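Alkaline serine protease (Pseudoalteromonas sp., PDB 1Y9Z) probably hydrolyses peptide bonds as a cold-adapted, subtilisin-like serine endopeptidase active at alkaline pH. Local coordinates at residues Ala253-Glu259 and Leu348-Val354; Thr295-Lys299 and Asp328-Ser333. All coordinates share one frame. Residue numbers count along the deposited sequence, not the author numbering.

After the N-terminal part of the subtilisin-like domain, the chain reaches strand 252-263, which carries Ala253-Glu259. It continues through strand 275-280 and helix 291-300, which carries Thr295-Lys299. Strands 305-309 and 321-323 follow, then the loop Asp328-Ser333, where interaction 2 closes the inner loop. The chain goes on through strand 333-336 and helix 338-345 to Leu348-Val354. There interaction 1 closes the outer loop, so interaction 2 is nested inside it. Interaction 1 joins two strands of one mixed sheet, while interaction 2 sets a helix against the loop leading into another strand of that sheet. Their centres are about 15 Å apart, and they touch where Ala253 CB meets Pro332 CG at 3.7 Å.

Interaction 1. Residues Ala253-Glu259 and Leu348-Val354; sequences ATGALAE and LGQSTTV
This contact is an antiparallel strand pairing in a mixed sheet, between strand 252-263 and the start of strand 351-360. Strands 253-259 and 351-354 are extended; Leu348-Gln350 leads into the second. The short axes approach to 4.4 Å at 131°. Ala253-Val354 and Gly255-Thr352 are hydrogen-bonded pairs: Ala253 N to Val354 O 2.9 Å, Val354 N to Ala253 O 2.8 Å, Gly255 N to Thr352 O 2.9 Å, Thr352 N to Gly255 O 2.8 Å. Thr254-Thr353 and Ala256-Ser351 are non-hydrogen-bonded pairs. Both threonines are m, so OG1 meets OG1 in a 2.9 Å hydrogen bond. Leu257 N to Gln350 O (2.9 Å) and Gly349 N to Leu257 O (2.7 Å) extend the bonding. At Gly349 (97/-18) a CB would jam against Leu348 O. Thr352 OG1 bonds back to Gln350 O (3.1 Å). Leu257 (chi1 t, chi2 p) packs CG on Leu348 CD2 at 3.6 Å. Strands 275-280 and 214-221 flank the pair, as inside a twisted, curled sheet, consistent with the inserted beta-barrel domain.

Interaction 2. Residues Thr295-Lys299 and Asp328-Ser333; sequences TKACK and DITVPS
Helix 291-300 packs here on the loop before strand 333-336. Thr295-Lys299 is regular helix, with Lys299 N bonded to Thr295 O at 3.1 Å. Asp328-Ser333 is irregular until Ser333 enters the strand. Ile329 (phi -82°, psi 87°) is the centre of an inverse gamma turn, in which Thr330 N makes a weak bond to Asp328 O at 3.0 Å. The nearest CA pairs are Lys299-Ile329 at 6.6 Å and Thr295-Ser333 at 7.6 Å.

Apolar packing centres on Ile329. With both chi angles m, it brings CD1 against the helix, 3.5 Å from Thr295 CG2, 3.9 Å from Lys296 CA and 3.8 Å from Lys299 CB. Lys299 (chi1 t, chi2 p, chi3 t, chi4 p) lays its aliphatic chain along the loop, with CE 3.9 Å from Val331 CG1.

Van der Waals contacts to oxygen add to this. Lys299 CE lies 3.4 Å from Asp328 O and 3.6 Å from Thr330 OG1. Thr295 CG2 is 4.2 Å from Ser333 OG.

The charged contact is a salt bridge. Lys296 is fully extended, all t, and places NZ 2.9 Å from Asp328 OD1; the hydrogen bond within it is weak.

Thr295 OG1 is hydrogen-bonded to Glu291 O one turn earlier in the helix. Cys298 forms a disulfide with Cys277 of strand 275-280. Val331 and Ser333 touch Ile306 of strand 305-309. In sequence the helix links strands 275-280 and 305-309, which pair in parallel, so the loop packs on the connecting helix of a beta-alpha-beta crossover.

Interaction 1. Residues Ala253-Glu259 and Leu348-Val354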
loop_
_atom_site.group_PDB
_atom_site.type_symbol
_atom_site.label_atom_id
_atom_site.label_comp_id
_atom_site.label_asym_id
_atom_site.label_seq_id
_atom_site.Cartn_x
_atom_site.Cartn_y
_atom_site.Cartn_z
ATOM N N ALA A 253 7.345 20.054 15.925
ATOM C CA ALA A 253 8.469 20.329 16.808
ATOM C C ALA A 253 9.603 20.892 15.967
ATOM O O ALA A 253 9.850 20.426 14.854
ATOM C CB ALA A 253 8.916 19.052 17.509
ATOM N N THR A 254 10.287 21.901 16.497
ATOM C CA THR A 254 11.393 22.529 15.787
ATOM C C THR A 254 12.622 22.641 16.680
ATOM O O THR A 254 12.520 23.012 17.848
ATOM C CB THR A 254 11.010 23.941 15.300
ATOM O OG1 THR A 254 9.882 23.855 14.421
ATOM C CG2 THR A 254 12.176 24.582 14.555
ATOM N N GLY A 255 13.781 22.316 16.118
ATOM C CA GLY A 255 15.017 22.389 16.874
ATOM C C GLY A 255 16.206 21.951 16.044
ATOM O O GLY A 255 16.044 21.451 14.932
ATOM N N ALA A 256 17.407 22.146 16.577
ATOM C CA ALA A 256 18.614 21.752 15.865
ATOM C C ALA A 256 18.641 20.233 15.734
ATOM O O ALA A 256 18.313 19.515 16.679
ATOM C CB ALA A 256 19.847 22.239 16.615
ATOM N N LEU A 257 19.029 19.750 14.559
ATOM C CA LEU A 257 19.096 18.314 14.316
ATOM C C LEU A 257 20.318 17.705 14.995
ATOM O O LEU A 257 21.444 18.164 14.799
ATOM C CB LEU A 257 19.153 18.032 12.812
ATOM C CG LEU A 257 19.118 16.556 12.400
ATOM C CD1 LEU A 257 17.787 15.939 12.809
ATOM C CD2 LEU A 257 19.319 16.440 10.897
ATOM N N ALA A 258 20.081 16.676 15.801
ATOM C CA ALA A 258 21.150 15.981 16.507
ATOM C C ALA A 258 20.877 14.487 16.409
ATOM O O ALA A 258 19.727 14.055 16.489
ATOM C CB ALA A 258 21.187 16.415 17.965
ATOM N N GLU A 259 21.928 13.696 16.234
ATOM C CA GLU A 259 21.758 12.255 16.116
ATOM C C GLU A 259 22.234 11.474 17.328
ATOM O O GLU A 259 23.271 11.780 17.921
ATOM C CB GLU A 259 22.474 11.736 14.865
ATOM C CG GLU A 259 22.644 10.221 14.840
ATOM C CD GLU A 259 23.082 9.696 13.489
ATOM O OE1 GLU A 259 23.969 10.312 12.862
ATOM O OE2 GLU A 259 22.544 8.654 13.058
ATOM N N LEU A 348 22.979 17.736 10.103
ATOM C CA LEU A 348 23.065 17.814 11.556
ATOM C C LEU A 348 23.440 19.215 12.031
ATOM O O LEU A 348 24.338 19.852 11.480
ATOM C CB LEU A 348 24.085 16.800 12.081
ATOM C CG LEU A 348 23.702 15.324 11.945
ATOM C CD1 LEU A 348 24.825 14.447 12.480
ATOM C CD2 LEU A 348 22.413 15.059 12.704
ATOM N N GLY A 349 22.739 19.690 13.058
ATOM C CA GLY A 349 23.010 21.010 13.598
ATOM C C GLY A 349 22.089 22.083 13.051
ATOM O O GLY A 349 21.963 23.159 13.636
ATOM N N GLN A 350 21.437 21.792 11.931
ATOM C CA GLN A 350 20.531 22.748 11.310
ATOM C C GLN A 350 19.121 22.677 11.889
ATOM O O GLN A 350 18.666 21.616 12.323
ATOM C CB GLN A 350 20.486 22.519 9.797
ATOM C CG GLN A 350 21.804 22.822 9.097
ATOM C CD GLN A 350 21.752 22.579 7.600
ATOM O OE1 GLN A 350 20.866 23.082 6.908
ATOM N NE2 GLN A 350 22.710 21.814 7.091
ATOM N N SER A 351 18.437 23.816 11.897
ATOM C CA SER A 351 17.079 23.896 12.418
ATOM C C SER A 351 16.173 22.979 11.607
ATOM O O SER A 351 16.085 23.100 10.385
ATOM C CB SER A 351 16.565 25.335 12.340
ATOM O OG SER A 351 15.268 25.445 12.900
ATOM N N THR A 352 15.498 22.066 12.296
ATOM C CA THR A 352 14.612 21.114 11.638
ATOM C C THR A 352 13.233 21.086 12.278
ATOM O O THR A 352 13.098 21.183 13.498
ATOM C CB THR A 352 15.203 19.690 11.703
ATOM O OG1 THR A 352 16.526 19.697 11.156
ATOM C CG2 THR A 352 14.341 18.715 10.912
ATOM N N THR A 353 12.208 20.954 11.444
ATOM C CA THR A 353 10.841 20.888 11.930
ATOM C C THR A 353 10.243 19.545 11.539
ATOM O O THR A 353 10.175 19.209 10.357
ATOM C CB THR A 353 9.968 22.006 11.333
ATOM O OG1 THR A 353 10.519 23.280 11.689
ATOM C CG2 THR A 353 8.542 21.914 11.866
ATOM N N VAL A 354 9.836 18.779 12.542
ATOM C CA VAL A 354 9.219 17.480 12.317
ATOM C C VAL A 354 7.758 17.643 12.687
ATOM O O VAL A 354 7.437 18.233 13.719
ATOM C CB VAL A 354 9.840 16.392 13.213
ATOM C CG1 VAL A 354 9.128 15.063 12.989
ATOM C CG2 VAL A 354 11.318 16.258 12.909
#

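Interaction 2. Residues Thr295-Lys299 and Asp328-Ser333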
loop_
_atom_site.group_PDB
_atom_site.type_symbol
_atom_site.label_atom_id
_atom_site.label_comp_id
_atom_site.label_asym_id
_atom_site.label_seq_id
_atom_site.Cartn_x
_atom_site.Cartn_y
_atom_site.Cartn_z
ATOM N N THR A 295 13.190 4.964 19.479
ATOM C CA THR A 295 12.328 6.118 19.700
ATOM C C THR A 295 12.438 6.644 21.129
ATOM O O THR A 295 12.614 7.844 21.340
ATOM C CB THR A 295 10.855 5.767 19.411
ATOM O OG1 THR A 295 10.747 5.233 18.085
ATOM C CG2 THR A 295 9.975 7.008 19.520
ATOM N N LYS A 296 12.340 5.746 22.106
ATOM C CA LYS A 296 12.418 6.141 23.509
ATOM C C LYS A 296 13.802 6.650 23.898
ATOM O O LYS A 296 13.924 7.526 24.754
ATOM C CB LYS A 296 12.020 4.973 24.415
ATOM C CG LYS A 296 11.947 5.337 25.890
ATOM C CD LYS A 296 11.427 4.175 26.720
ATOM C CE LYS A 296 11.328 4.549 28.188
ATOM N NZ LYS A 296 10.773 3.429 28.999
ATOM N N ALA A 297 14.844 6.102 23.278
ATOM C CA ALA A 297 16.204 6.538 23.576
ATOM C C ALA A 297 16.272 8.044 23.345
ATOM O O ALA A 297 16.842 8.789 24.143
ATOM C CB ALA A 297 17.195 5.822 22.670
ATOM N N CYS A 298 15.671 8.479 22.244
ATOM C CA CYS A 298 15.636 9.887 21.889
ATOM C C CYS A 298 14.799 10.682 22.891
ATOM O O CYS A 298 15.232 11.722 23.387
ATOM C CB CYS A 298 15.039 10.054 20.493
ATOM S SG CYS A 298 16.196 9.995 19.085
ATOM N N LYS A 299 13.600 10.184 23.178
ATOM C CA LYS A 299 12.688 10.840 24.111
ATOM C C LYS A 299 13.310 11.019 25.492
ATOM O O LYS A 299 13.244 12.100 26.079
ATOM C CB LYS A 299 11.393 10.032 24.237
ATOM C CG LYS A 299 10.370 10.635 25.191
ATOM C CD LYS A 299 9.898 11.999 24.709
ATOM C CE LYS A 299 8.946 12.643 25.706
ATOM N NZ LYS A 299 9.613 12.934 27.005
ATOM N N ASP A 328 5.254 6.822 26.727
ATOM C CA ASP A 328 6.387 7.724 26.894
ATOM C C ASP A 328 6.585 8.690 25.730
ATOM O O ASP A 328 7.059 9.809 25.921
ATOM C CB ASP A 328 7.666 6.907 27.090
ATOM C CG ASP A 328 7.589 5.985 28.290
ATOM O OD1 ASP A 328 8.424 5.062 28.383
ATOM O OD2 ASP A 328 6.699 6.188 29.141
ATOM N N ILE A 329 6.230 8.258 24.524
ATOM C CA ILE A 329 6.400 9.097 23.346
ATOM C C ILE A 329 5.253 10.087 23.184
ATOM O O ILE A 329 4.275 9.824 22.483
ATOM C CB ILE A 329 6.519 8.237 22.072
ATOM C CG1 ILE A 329 7.497 7.082 22.319
ATOM C CG2 ILE A 329 6.996 9.095 20.910
ATOM C CD1 ILE A 329 8.874 7.521 22.801
ATOM N N THR A 330 5.392 11.234 23.842
ATOM C CA THR A 330 4.385 12.285 23.804
ATOM C C THR A 330 4.775 13.407 22.845
ATOM O O THR A 330 4.137 14.461 22.814
ATOM C CB THR A 330 4.170 12.880 25.207
ATOM O OG1 THR A 330 5.433 13.280 25.753
ATOM C CG2 THR A 330 3.528 11.851 26.128
ATOM N N VAL A 331 5.828 13.176 22.069
ATOM C CA VAL A 331 6.301 14.155 21.097
ATOM C C VAL A 331 6.129 13.575 19.694
ATOM O O VAL A 331 5.973 12.362 19.534
ATOM C CB VAL A 331 7.794 14.487 21.312
ATOM C CG1 VAL A 331 8.014 15.009 22.723
ATOM C CG2 VAL A 331 8.647 13.251 21.060
ATOM N N PRO A 332 6.145 14.431 18.662
ATOM C CA PRO A 332 5.986 13.909 17.301
ATOM C C PRO A 332 7.204 13.107 16.851
ATOM O O PRO A 332 8.340 13.569 16.956
ATOM C CB PRO A 332 5.767 15.172 16.468
ATOM C CG PRO A 332 6.534 16.216 17.227
ATOM C CD PRO A 332 6.189 15.905 18.662
ATOM N N SER A 333 6.958 11.896 16.366
ATOM C CA SER A 333 8.029 11.034 15.886
ATOM C C SER A 333 7.638 10.454 14.530
ATOM O O SER A 333 6.466 10.160 14.284
ATOM C CB SER A 333 8.314 9.921 16.903
ATOM O OG SER A 333 7.159 9.155 17.190
#